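Local coordinates for putative phenazine biosynthesis PhzC/PhzF protein (Clostridium difficile, PDB 4DUN), which is assigned to the PhzF family, a group related to diaminopimelate epimerase, and is probably an isomerase whose substrate is not established, at residues A[113-118]-A[244-249]; A[220-225]-A[236-241]; A[31-36]-A[61-66]; A[6-11]-A[43-48]. All blocks are in the same frame, centred on the assembly; numbering follows the deposited sequence.

Contact 1 (A[113-118]-A[244-249]); sequences EMIFPE and TVKISG
Four backbone hydrogen bonds lock strand 113-117 antiparallel to strand 244-249, two at the Met114-Ile247 pair and two at Phe116-Val245. Met114 N lies 2.8 Å from Ile247 O, and the return bond from Ile247 N to Met114 O, 2.9 Å, is almost straight at 174°. Each of the four donors approaches nearly along the C=O axis. On the face that carries Glu113, Ile115, Lys246 and Ser248, Lys246 bends at chi3 (-77°) so that NZ straddles the carboxylate of Glu113, 3.3 Å from Glu113 OE2 and 3.4 Å from Glu113 OE1. Both are weak bonds within one salt bridge. Glu113 OE2 is held further by Asn108 and by a water that donates to it at 2.5 Å and also reaches Ser248 OG. Beside this bridge, the Ile115 and Thr244 side chains cross obliquely, Ile115 CG2 3.7 Å from Thr244 CB. The other face is apolar: CD1 of Ile247 comes obliquely to the Phe116 ring, 3.5 Å from Phe116 CD2, while Val245 CG2 lies by Phe116 CB. Ile211 of helix 207-218 covers Val245 and Ile247. On its other side strand 244-259 pairs antiparallel with strand 233-239, Lys246 with Glu238 and Ser248 with Gln236. The apolar face thus lies under the helix, and the mixed face bears a long, weakly bonded ion pair whose Glu113 OE2 is shared among Lys246, Asn108 and water.

Contact 2 (A[220-225]-A[236-241]); sequences KHKMVA and QCEVLK
Strands 222-225 and 236-239 run antiparallel, their short axes 4.7 Å apart and 150° between their directions, with Met223 and Cys237 as the hydrogen-bonded pair, Met223 N reaching Cys237 O at 2.9 Å from 27° above the carbonyl plane and Cys237 N meeting Met223 O in the plane of that carbonyl, and with Val239 N, two residues further on, bound to His221 O at 2.8 Å.

Side chains divide between two faces. On that of Lys222, Val224, Gln236 and Glu238, Lys222 and Glu238 run side by side in the same direction, and Lys222 CG touches Glu238 CG at 3.8 Å. Their charged tips do not meet, since Lys222 NZ stays 5.0 Å from Glu238 OE1, so any attraction between them would be long-range. Gln236 folds back at chi2 (-56°) and lays its amide along Val224, where CG2 of Val224 sits 3.6 Å from both Gln236 OE1 and Gln236 NE2. On the buried face, Cys237 SG, anti to its own carbonyl carbon, leans on Ala225 CB at 4.0 Å, and Phe187 of strand 187-193 packs against Met223, Ala225 and Cys237. At the open end of the ladder, CD2 of the His221 imidazole rests obliquely on Val239 CB. Ile211 and Ser215 of helix 207-218 also back Val239. These pairs belong to the beta hairpin formed by strands 222-227 and 233-239, one side of which packs on helix 207-218.

Contact 3 (A[31-36]-A[61-66]); sequences IPLELM and RWFTPK
Thr64 OG1 is gripped by two backbone N-H groups, those of Lys66 and Ala67. The bond from Lys66 N, 3.2 Å to Thr64 OG1 with an angle of 155° at the hydrogen, closes an ST turn that ends strand 57-63 as the chain turns back toward strand 68-69. At the other segment, Pro32 stands at the N-cap of helix 33-43, and Met36 N donates to Pro32 O in the first helical turn.

No hydrogen bond joins the two segments; the helix meets the strand through side chains. Phe63 carries most of the meeting. Met36 lies crosswise to it, with CB over one ring face, 3.9 Å from the Phe63 centroid and 25° off the ring normal, a CH-pi contact offset toward the rim. The sulfur follows because Met36 is extended beyond CG: SD reaches the same ring obliquely, 3.6 Å from Phe63 CE1, as a Met-aromatic contact. From the same side of the ring plane, the backbone O of Leu33 comes obliquely to Phe63 CE2. Arg61, two residues before Phe63 and on the same side of the strand, sends its extended chain past Met36 SD. Its NH1 forms a salt bridge to Glu68, which would steady the guanidinium while Leu33 packs on it. Phe63 also touches Gln37 and Ala40, so the ring spans successive helical turns, and its side chain lies about 7 Å from that of Glu47, the predicted active-site residue. Leu33 CD2 lies over one face of the Arg61 guanidinium, offset toward the rim, 3.6 Å from Arg61 CZ.

Contact 4 (A[6-11]-A[43-48]); sequences YYIVDS and NNLPET
Tyr6 leaves its strand with CG anti to the backbone N (chi1 179°); its CB points toward segment 43-48, and the first contacts across come at the ring. Near the outer end, on one side of CZ, CE1 has Thr48 CG2 at its edge, near the ring plane, at 4.3 Å and, obliquely, ND2 of Asn43 at 3.4 Å. CZ lies by the same amide; the side chains meet tip to tip, with ring and amide planes only 14° apart. Tyr6 OH comes within 3.1 Å of Asn43 ND2, yet the angle is too poor for a hydrogen bond. Instead a water links them, 2.7 Å from Tyr6 OH and donating to Asn43 OD1 at 2.9 Å. Asn43 ND2 donates to Thr48 OG1, 3.1 Å away and close to the amide plane; with the water at OD1, this sets which end of the amide points which way. Leu45 CD1 lies 3.4 Å from Tyr6 OH; the Leu45 and Ile8 side chains cross at about a right angle, Leu45 CD1 3.8 Å from Ile8 CG1. The buried contact joins strand 4-11 to the turn between helix 33-43 and strand 47-54, where the predicted active-site Glu47 lies, with Met255 of strand 244-259 beside Tyr6 and Phe254 of the second subunit packing on Asn43.

In the fold
From the N terminus, segment 6-11 opens contact 4 and 31-36 opens contact 3 before 43-48 closes the first and 61-66 the second, so the two loops cross. They share one region: Phe63 O lies 2.8 Å from Thr48 N, a probable hydrogen bond between strands 57-63 and 47-54. Later, segment 113-118 opens contact 1, whose long loop contains the short hairpin of contact 2 and closes at 244-249. Strand 244-259 then lies between strands 111-117 and 233-239 and further on pairs with strand 4-11. It thereby ties the elements of contacts 1 and 2 to the strand of contact 4, on the opposite side of the chain's centre.

Contact 1 (A[113-118]-A[244-249])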
# COMPACT_ATOMS: atom_id res chain seq x y z
N GLU A 113 -15.00 17.66 -13.79
CA GLU A 113 -16.06 18.24 -12.98
C GLU A 113 -17.11 17.27 -12.45
O GLU A 113 -17.62 16.43 -13.18
CB GLU A 113 -16.79 19.32 -13.78
CG GLU A 113 -15.88 20.33 -14.45
CD GLU A 113 -16.64 21.36 -15.27
OE1 GLU A 113 -17.72 21.03 -15.78
OE2 GLU A 113 -16.14 22.49 -15.41
N MET A 114 -17.42 17.41 -11.16
CA MET A 114 -18.44 16.57 -10.53
C MET A 114 -19.41 17.47 -9.76
O MET A 114 -18.99 18.36 -9.01
CB MET A 114 -17.80 15.52 -9.61
CG MET A 114 -16.74 14.67 -10.31
SD MET A 114 -15.90 13.42 -9.29
CE MET A 114 -15.01 14.44 -8.15
N ILE A 115 -20.71 17.24 -9.97
CA ILE A 115 -21.76 18.06 -9.36
C ILE A 115 -22.35 17.28 -8.20
O ILE A 115 -22.78 16.14 -8.36
CB ILE A 115 -22.82 18.51 -10.40
CG1 ILE A 115 -22.17 19.45 -11.44
CG2 ILE A 115 -24.02 19.20 -9.70
CD1 ILE A 115 -23.04 19.80 -12.67
N PHE A 116 -22.28 17.89 -7.01
CA PHE A 116 -22.70 17.30 -5.74
C PHE A 116 -23.79 18.14 -5.06
O PHE A 116 -23.87 19.33 -5.35
CB PHE A 116 -21.46 17.22 -4.80
CG PHE A 116 -20.38 16.18 -5.04
CD1 PHE A 116 -20.48 15.26 -6.07
CD2 PHE A 116 -19.27 16.11 -4.20
CE1 PHE A 116 -19.49 14.30 -6.28
CE2 PHE A 116 -18.27 15.14 -4.41
CZ PHE A 116 -18.40 14.24 -5.44
N PRO A 117 -24.62 17.58 -4.14
CA PRO A 117 -25.62 18.42 -3.45
C PRO A 117 -24.93 19.40 -2.50
O PRO A 117 -23.89 19.08 -1.92
CB PRO A 117 -26.46 17.39 -2.69
CG PRO A 117 -25.51 16.29 -2.39
CD PRO A 117 -24.68 16.18 -3.65
N GLU A 118 -25.46 20.63 -2.42
CA GLU A 118 -24.97 21.66 -1.50
C GLU A 118 -25.52 21.31 -0.12
O GLU A 118 -26.71 21.04 0.00
CB GLU A 118 -25.43 23.05 -1.97
CG GLU A 118 -24.99 24.15 -1.03
CD GLU A 118 -25.01 25.53 -1.66
OE1 GLU A 118 -26.10 25.97 -2.08
OE2 GLU A 118 -23.92 26.14 -1.77
N THR A 244 -26.79 23.02 -5.62
CA THR A 244 -25.72 22.08 -5.95
C THR A 244 -24.42 22.83 -5.96
O THR A 244 -24.41 24.07 -5.99
CB THR A 244 -25.94 21.31 -7.28
OG1 THR A 244 -25.92 22.21 -8.39
CG2 THR A 244 -27.21 20.43 -7.27
N VAL A 245 -23.32 22.09 -5.94
CA VAL A 245 -21.98 22.64 -6.00
C VAL A 245 -21.19 21.87 -7.06
O VAL A 245 -21.45 20.68 -7.29
CB VAL A 245 -21.24 22.64 -4.62
CG1 VAL A 245 -21.95 23.53 -3.58
CG2 VAL A 245 -21.05 21.23 -4.08
N LYS A 246 -20.22 22.55 -7.69
CA LYS A 246 -19.34 21.90 -8.64
C LYS A 246 -17.96 21.76 -7.97
O LYS A 246 -17.44 22.73 -7.41
CB LYS A 246 -19.25 22.68 -9.96
CG LYS A 246 -18.51 21.90 -11.05
CD LYS A 246 -18.17 22.78 -12.27
CE LYS A 246 -19.34 23.06 -13.18
NZ LYS A 246 -18.92 23.88 -14.35
N ILE A 247 -17.42 20.54 -8.00
CA ILE A 247 -16.10 20.19 -7.47
C ILE A 247 -15.29 19.72 -8.67
O ILE A 247 -15.73 18.82 -9.39
CB ILE A 247 -16.28 19.14 -6.33
CG1 ILE A 247 -16.72 19.91 -5.06
CG2 ILE A 247 -15.00 18.31 -6.06
CD1 ILE A 247 -17.85 19.31 -4.33
N SER A 248 -14.13 20.36 -8.91
CA SER A 248 -13.30 20.00 -10.06
C SER A 248 -11.87 19.79 -9.67
O SER A 248 -11.36 20.45 -8.75
CB SER A 248 -13.37 21.07 -11.15
OG SER A 248 -14.69 21.44 -11.49
N GLY A 249 -11.20 18.93 -10.42
CA GLY A 249 -9.78 18.68 -10.21
C GLY A 249 -9.07 18.18 -11.44
O GLY A 249 -9.70 17.68 -12.38
O HOH W 1 -14.18 23.29 -14.11

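Contact 2 (A[220-225]-A[236-241])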
# COMPACT_ATOMS: atom_id res chain seq x y z
N LYS A 220 -18.33 34.77 -2.00
CA LYS A 220 -17.87 34.33 -3.32
C LYS A 220 -18.59 33.07 -3.81
O LYS A 220 -18.82 32.15 -3.03
CB LYS A 220 -16.36 34.03 -3.29
CG LYS A 220 -15.47 35.24 -3.07
CD LYS A 220 -13.99 34.84 -2.95
CE LYS A 220 -13.30 34.76 -4.28
NZ LYS A 220 -11.82 34.74 -4.14
N HIS A 221 -18.92 33.02 -5.12
CA HIS A 221 -19.59 31.85 -5.70
C HIS A 221 -18.57 30.90 -6.32
O HIS A 221 -18.85 29.72 -6.44
CB HIS A 221 -20.65 32.25 -6.72
CG HIS A 221 -21.94 32.70 -6.10
ND1 HIS A 221 -22.73 33.66 -6.71
CD2 HIS A 221 -22.54 32.31 -4.95
CE1 HIS A 221 -23.78 33.82 -5.92
NE2 HIS A 221 -23.71 33.03 -4.84
N LYS A 222 -17.39 31.43 -6.72
CA LYS A 222 -16.28 30.65 -7.29
C LYS A 222 -15.10 30.80 -6.38
O LYS A 222 -14.71 31.93 -6.06
CB LYS A 222 -15.94 31.12 -8.71
CG LYS A 222 -16.94 30.71 -9.77
CD LYS A 222 -16.47 31.08 -11.18
CE LYS A 222 -15.45 30.12 -11.76
NZ LYS A 222 -15.03 30.53 -13.12
N MET A 223 -14.53 29.68 -5.95
CA MET A 223 -13.41 29.66 -5.02
C MET A 223 -12.43 28.56 -5.35
O MET A 223 -12.76 27.62 -6.09
CB MET A 223 -13.92 29.42 -3.57
CG MET A 223 -14.78 30.53 -3.01
SD MET A 223 -15.52 30.09 -1.41
CE MET A 223 -16.83 28.95 -1.97
N VAL A 224 -11.21 28.67 -4.80
CA VAL A 224 -10.21 27.62 -4.91
C VAL A 224 -9.91 27.18 -3.48
O VAL A 224 -9.81 28.02 -2.57
CB VAL A 224 -8.94 27.99 -5.74
CG1 VAL A 224 -8.06 29.02 -5.02
CG2 VAL A 224 -8.15 26.74 -6.11
N ALA A 225 -9.84 25.87 -3.27
CA ALA A 225 -9.56 25.27 -1.97
C ALA A 225 -8.34 24.38 -2.06
O ALA A 225 -8.06 23.80 -3.12
CB ALA A 225 -10.76 24.45 -1.51
N GLN A 236 -11.17 22.97 -7.30
CA GLN A 236 -11.90 24.12 -7.88
C GLN A 236 -13.33 23.97 -7.40
O GLN A 236 -13.91 22.88 -7.54
CB GLN A 236 -11.81 24.18 -9.42
CG GLN A 236 -10.40 24.16 -10.01
CD GLN A 236 -9.50 25.25 -9.48
OE1 GLN A 236 -9.90 26.40 -9.28
NE2 GLN A 236 -8.24 24.90 -9.25
N CYS A 237 -13.88 25.04 -6.82
CA CYS A 237 -15.18 25.07 -6.15
C CYS A 237 -16.08 26.09 -6.76
O CYS A 237 -15.65 27.23 -6.98
CB CYS A 237 -14.99 25.38 -4.67
SG CYS A 237 -14.02 24.16 -3.78
N GLU A 238 -17.36 25.74 -6.97
CA GLU A 238 -18.34 26.67 -7.51
C GLU A 238 -19.73 26.36 -6.98
O GLU A 238 -20.18 25.21 -7.02
CB GLU A 238 -18.34 26.67 -9.05
CG GLU A 238 -19.29 27.69 -9.66
CD GLU A 238 -19.32 27.80 -11.17
OE1 GLU A 238 -18.47 27.17 -11.84
OE2 GLU A 238 -20.20 28.54 -11.68
N VAL A 239 -20.44 27.42 -6.52
CA VAL A 239 -21.82 27.36 -6.02
C VAL A 239 -22.67 27.43 -7.28
O VAL A 239 -22.55 28.41 -8.04
CB VAL A 239 -22.17 28.48 -5.01
CG1 VAL A 239 -23.63 28.40 -4.57
CG2 VAL A 239 -21.25 28.45 -3.80
N LEU A 240 -23.52 26.42 -7.51
CA LEU A 240 -24.42 26.41 -8.66
C LEU A 240 -25.85 26.81 -8.22
O LEU A 240 -26.09 27.02 -7.03
CB LEU A 240 -24.36 25.06 -9.41
CG LEU A 240 -22.96 24.66 -9.96
CD1 LEU A 240 -23.01 23.33 -10.71
CD2 LEU A 240 -22.37 25.75 -10.90
N LYS A 241 -26.78 26.99 -9.17
CA LYS A 241 -28.12 27.55 -8.94
C LYS A 241 -29.13 26.72 -8.09
O LYS A 241 -29.84 27.31 -7.26
CB LYS A 241 -28.79 27.85 -10.29
CG LYS A 241 -28.28 29.11 -10.95
CD LYS A 241 -28.85 29.29 -12.35
CE LYS A 241 -28.18 30.43 -13.09
NZ LYS A 241 -28.70 30.56 -14.47

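Contact 3 (A[31-36]-A[61-66])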
# COMPACT_ATOMS: atom_id res chain seq x y z
N ILE A 31 -15.32 -9.78 -14.65
CA ILE A 31 -14.48 -10.70 -13.90
C ILE A 31 -15.15 -10.87 -12.52
O ILE A 31 -15.91 -9.98 -12.10
CB ILE A 31 -12.99 -10.24 -13.82
CG1 ILE A 31 -12.82 -8.97 -12.97
CG2 ILE A 31 -12.36 -10.13 -15.21
CD1 ILE A 31 -11.36 -8.62 -12.64
N PRO A 32 -14.89 -11.97 -11.79
CA PRO A 32 -15.55 -12.12 -10.48
C PRO A 32 -15.20 -11.00 -9.50
O PRO A 32 -14.08 -10.48 -9.55
CB PRO A 32 -14.99 -13.46 -9.98
CG PRO A 32 -14.61 -14.20 -11.21
CD PRO A 32 -14.09 -13.16 -12.13
N LEU A 33 -16.15 -10.65 -8.61
CA LEU A 33 -15.92 -9.64 -7.56
C LEU A 33 -14.76 -10.08 -6.66
O LEU A 33 -13.99 -9.23 -6.21
CB LEU A 33 -17.18 -9.39 -6.71
CG LEU A 33 -18.41 -8.87 -7.47
CD1 LEU A 33 -19.55 -8.58 -6.49
CD2 LEU A 33 -18.08 -7.63 -8.30
N GLU A 34 -14.62 -11.41 -6.40
CA GLU A 34 -13.51 -11.94 -5.58
C GLU A 34 -12.15 -11.67 -6.26
O GLU A 34 -11.17 -11.41 -5.57
CB GLU A 34 -13.69 -13.43 -5.32
CG GLU A 34 -14.65 -13.73 -4.19
CD GLU A 34 -14.93 -15.20 -3.93
OE1 GLU A 34 -14.60 -16.04 -4.80
OE2 GLU A 34 -15.50 -15.52 -2.86
N LEU A 35 -12.10 -11.72 -7.61
CA LEU A 35 -10.88 -11.41 -8.35
C LEU A 35 -10.60 -9.89 -8.29
O LEU A 35 -9.44 -9.51 -8.14
CB LEU A 35 -10.93 -11.91 -9.79
CG LEU A 35 -9.64 -11.74 -10.64
CD1 LEU A 35 -8.40 -12.33 -9.94
CD2 LEU A 35 -9.81 -12.35 -12.02
N MET A 36 -11.67 -9.04 -8.37
CA MET A 36 -11.47 -7.59 -8.25
C MET A 36 -10.85 -7.28 -6.88
O MET A 36 -9.91 -6.49 -6.80
CB MET A 36 -12.78 -6.80 -8.45
CG MET A 36 -13.31 -6.87 -9.86
SD MET A 36 -14.84 -5.90 -9.93
CE MET A 36 -15.47 -6.46 -11.53
N ARG A 61 -17.02 0.04 -10.29
CA ARG A 61 -16.88 -0.38 -8.90
C ARG A 61 -15.52 0.05 -8.30
O ARG A 61 -14.60 0.24 -9.00
CB ARG A 61 -17.06 -1.89 -8.72
CG ARG A 61 -18.37 -2.45 -9.22
CD ARG A 61 -18.41 -3.98 -9.14
NE ARG A 61 -19.61 -4.61 -9.68
CZ ARG A 61 -20.59 -5.08 -8.93
NH1 ARG A 61 -20.53 -4.98 -7.64
NH2 ARG A 61 -21.64 -5.66 -9.47
N TRP A 62 -15.49 0.20 -7.00
CA TRP A 62 -14.29 0.54 -6.30
C TRP A 62 -14.06 -0.42 -5.15
O TRP A 62 -14.95 -0.76 -4.44
CB TRP A 62 -14.32 1.95 -5.73
CG TRP A 62 -14.97 3.01 -6.54
CD1 TRP A 62 -14.37 3.88 -7.38
CD2 TRP A 62 -16.34 3.34 -6.55
NE1 TRP A 62 -15.25 4.72 -7.90
CE2 TRP A 62 -16.49 4.41 -7.44
CE3 TRP A 62 -17.46 2.84 -5.91
CZ2 TRP A 62 -17.69 4.98 -7.69
CZ3 TRP A 62 -18.64 3.40 -6.18
CH2 TRP A 62 -18.76 4.45 -7.06
N PHE A 63 -12.80 -0.78 -4.97
CA PHE A 63 -12.38 -1.66 -3.90
C PHE A 63 -11.19 -1.08 -3.18
O PHE A 63 -10.22 -0.66 -3.82
CB PHE A 63 -11.98 -3.03 -4.48
CG PHE A 63 -13.11 -3.89 -4.94
CD1 PHE A 63 -13.75 -3.63 -6.16
CD2 PHE A 63 -13.51 -5.00 -4.20
CE1 PHE A 63 -14.79 -4.46 -6.60
CE2 PHE A 63 -14.54 -5.83 -4.66
CZ PHE A 63 -15.18 -5.54 -5.85
N THR A 64 -11.24 -1.08 -1.85
CA THR A 64 -10.04 -0.75 -1.07
C THR A 64 -9.23 -2.07 -1.05
O THR A 64 -9.76 -3.10 -1.47
CB THR A 64 -10.41 -0.28 0.36
OG1 THR A 64 -10.94 -1.41 1.06
CG2 THR A 64 -11.38 0.92 0.39
N PRO A 65 -8.03 -2.13 -0.43
CA PRO A 65 -7.34 -3.43 -0.33
C PRO A 65 -8.10 -4.47 0.52
O PRO A 65 -7.72 -5.65 0.54
CB PRO A 65 -6.02 -3.06 0.35
CG PRO A 65 -5.79 -1.62 -0.07
CD PRO A 65 -7.17 -1.03 0.07
N LYS A 66 -9.19 -4.04 1.22
CA LYS A 66 -9.96 -4.90 2.13
C LYS A 66 -11.42 -5.18 1.74
O LYS A 66 -11.94 -6.23 2.13
CB LYS A 66 -9.98 -4.26 3.54
CG LYS A 66 -8.63 -4.27 4.25
CD LYS A 66 -8.81 -4.03 5.74
CE LYS A 66 -7.52 -4.06 6.51
NZ LYS A 66 -6.78 -2.77 6.42

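Contact 4 (A[6-11]-A[43-48])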
# COMPACT_ATOMS: atom_id res chain seq x y z
N TYR A 6 -4.27 -1.34 -17.12
CA TYR A 6 -4.18 -0.89 -15.73
C TYR A 6 -3.38 0.41 -15.66
O TYR A 6 -2.37 0.57 -16.35
CB TYR A 6 -3.56 -2.00 -14.84
CG TYR A 6 -3.42 -1.56 -13.39
CD1 TYR A 6 -4.54 -1.29 -12.61
CD2 TYR A 6 -2.17 -1.30 -12.84
CE1 TYR A 6 -4.43 -0.79 -11.32
CE2 TYR A 6 -2.04 -0.81 -11.54
CZ TYR A 6 -3.17 -0.55 -10.79
OH TYR A 6 -3.06 -0.08 -9.51
N TYR A 7 -3.88 1.35 -14.84
CA TYR A 7 -3.35 2.69 -14.70
C TYR A 7 -3.29 3.10 -13.26
O TYR A 7 -4.21 2.79 -12.50
CB TYR A 7 -4.27 3.71 -15.44
CG TYR A 7 -4.55 3.38 -16.89
CD1 TYR A 7 -5.59 2.51 -17.24
CD2 TYR A 7 -3.82 3.96 -17.92
CE1 TYR A 7 -5.84 2.18 -18.57
CE2 TYR A 7 -4.07 3.65 -19.25
CZ TYR A 7 -5.09 2.76 -19.58
OH TYR A 7 -5.34 2.47 -20.90
N ILE A 8 -2.24 3.84 -12.88
CA ILE A 8 -2.14 4.47 -11.56
C ILE A 8 -2.23 5.96 -11.82
O ILE A 8 -1.41 6.50 -12.56
CB ILE A 8 -0.88 4.11 -10.75
CG1 ILE A 8 -0.80 2.59 -10.47
CG2 ILE A 8 -0.88 4.93 -9.43
CD1 ILE A 8 0.56 2.12 -9.89
N VAL A 9 -3.24 6.61 -11.25
CA VAL A 9 -3.55 8.02 -11.49
C VAL A 9 -3.66 8.77 -10.18
O VAL A 9 -4.32 8.28 -9.26
CB VAL A 9 -4.90 8.11 -12.29
CG1 VAL A 9 -5.38 9.56 -12.47
CG2 VAL A 9 -4.81 7.39 -13.64
N ASP A 10 -3.10 10.00 -10.15
CA ASP A 10 -3.23 10.91 -9.00
C ASP A 10 -4.37 11.89 -9.27
O ASP A 10 -4.29 12.67 -10.22
CB ASP A 10 -1.89 11.67 -8.77
CG ASP A 10 -0.73 10.75 -8.41
OD1 ASP A 10 -1.00 9.58 -8.01
OD2 ASP A 10 0.43 11.17 -8.56
N SER A 11 -5.42 11.85 -8.43
CA SER A 11 -6.60 12.72 -8.58
C SER A 11 -6.44 14.00 -7.80
O SER A 11 -5.86 13.97 -6.71
CB SER A 11 -7.87 12.00 -8.14
OG SER A 11 -8.07 10.86 -8.95
N ASN A 43 -2.56 -4.46 -5.54
CA ASN A 43 -2.14 -3.09 -5.80
C ASN A 43 -1.77 -2.34 -4.51
O ASN A 43 -0.81 -1.55 -4.50
CB ASN A 43 -3.25 -2.34 -6.53
CG ASN A 43 -3.37 -2.77 -7.96
OD1 ASN A 43 -2.40 -3.16 -8.60
ND2 ASN A 43 -4.58 -2.64 -8.52
N ASN A 44 -2.53 -2.59 -3.43
CA ASN A 44 -2.36 -1.96 -2.12
C ASN A 44 -2.51 -0.42 -2.19
O ASN A 44 -2.02 0.31 -1.31
CB ASN A 44 -1.03 -2.33 -1.45
CG ASN A 44 -1.11 -2.17 0.05
OD1 ASN A 44 -2.15 -2.46 0.67
ND2 ASN A 44 -0.06 -1.60 0.64
N LEU A 45 -3.20 0.08 -3.23
CA LEU A 45 -3.49 1.49 -3.33
C LEU A 45 -4.79 1.78 -2.54
O LEU A 45 -5.57 0.85 -2.32
CB LEU A 45 -3.57 1.94 -4.81
CG LEU A 45 -2.24 1.93 -5.56
CD1 LEU A 45 -2.45 2.19 -7.05
CD2 LEU A 45 -1.25 2.95 -4.96
N PRO A 46 -5.02 3.03 -2.06
CA PRO A 46 -6.22 3.31 -1.23
C PRO A 46 -7.51 2.75 -1.84
O PRO A 46 -8.34 2.16 -1.13
CB PRO A 46 -6.24 4.84 -1.18
CG PRO A 46 -4.77 5.21 -1.23
CD PRO A 46 -4.16 4.23 -2.20
N GLU A 47 -7.63 2.86 -3.17
CA GLU A 47 -8.70 2.22 -3.94
C GLU A 47 -8.18 1.80 -5.30
O GLU A 47 -7.31 2.48 -5.87
CB GLU A 47 -9.91 3.16 -4.16
CG GLU A 47 -10.84 3.36 -2.97
CD GLU A 47 -10.43 4.41 -1.96
OE1 GLU A 47 -9.50 5.20 -2.24
OE2 GLU A 47 -11.02 4.42 -0.85
N THR A 48 -8.76 0.71 -5.83
CA THR A 48 -8.66 0.30 -7.23
C THR A 48 -10.07 0.39 -7.79
O THR A 48 -10.99 -0.25 -7.25
CB THR A 48 -8.02 -1.09 -7.46
OG1 THR A 48 -6.68 -1.03 -6.99
CG2 THR A 48 -8.01 -1.47 -8.96
O HOH W 2 -0.63 -0.90 -8.55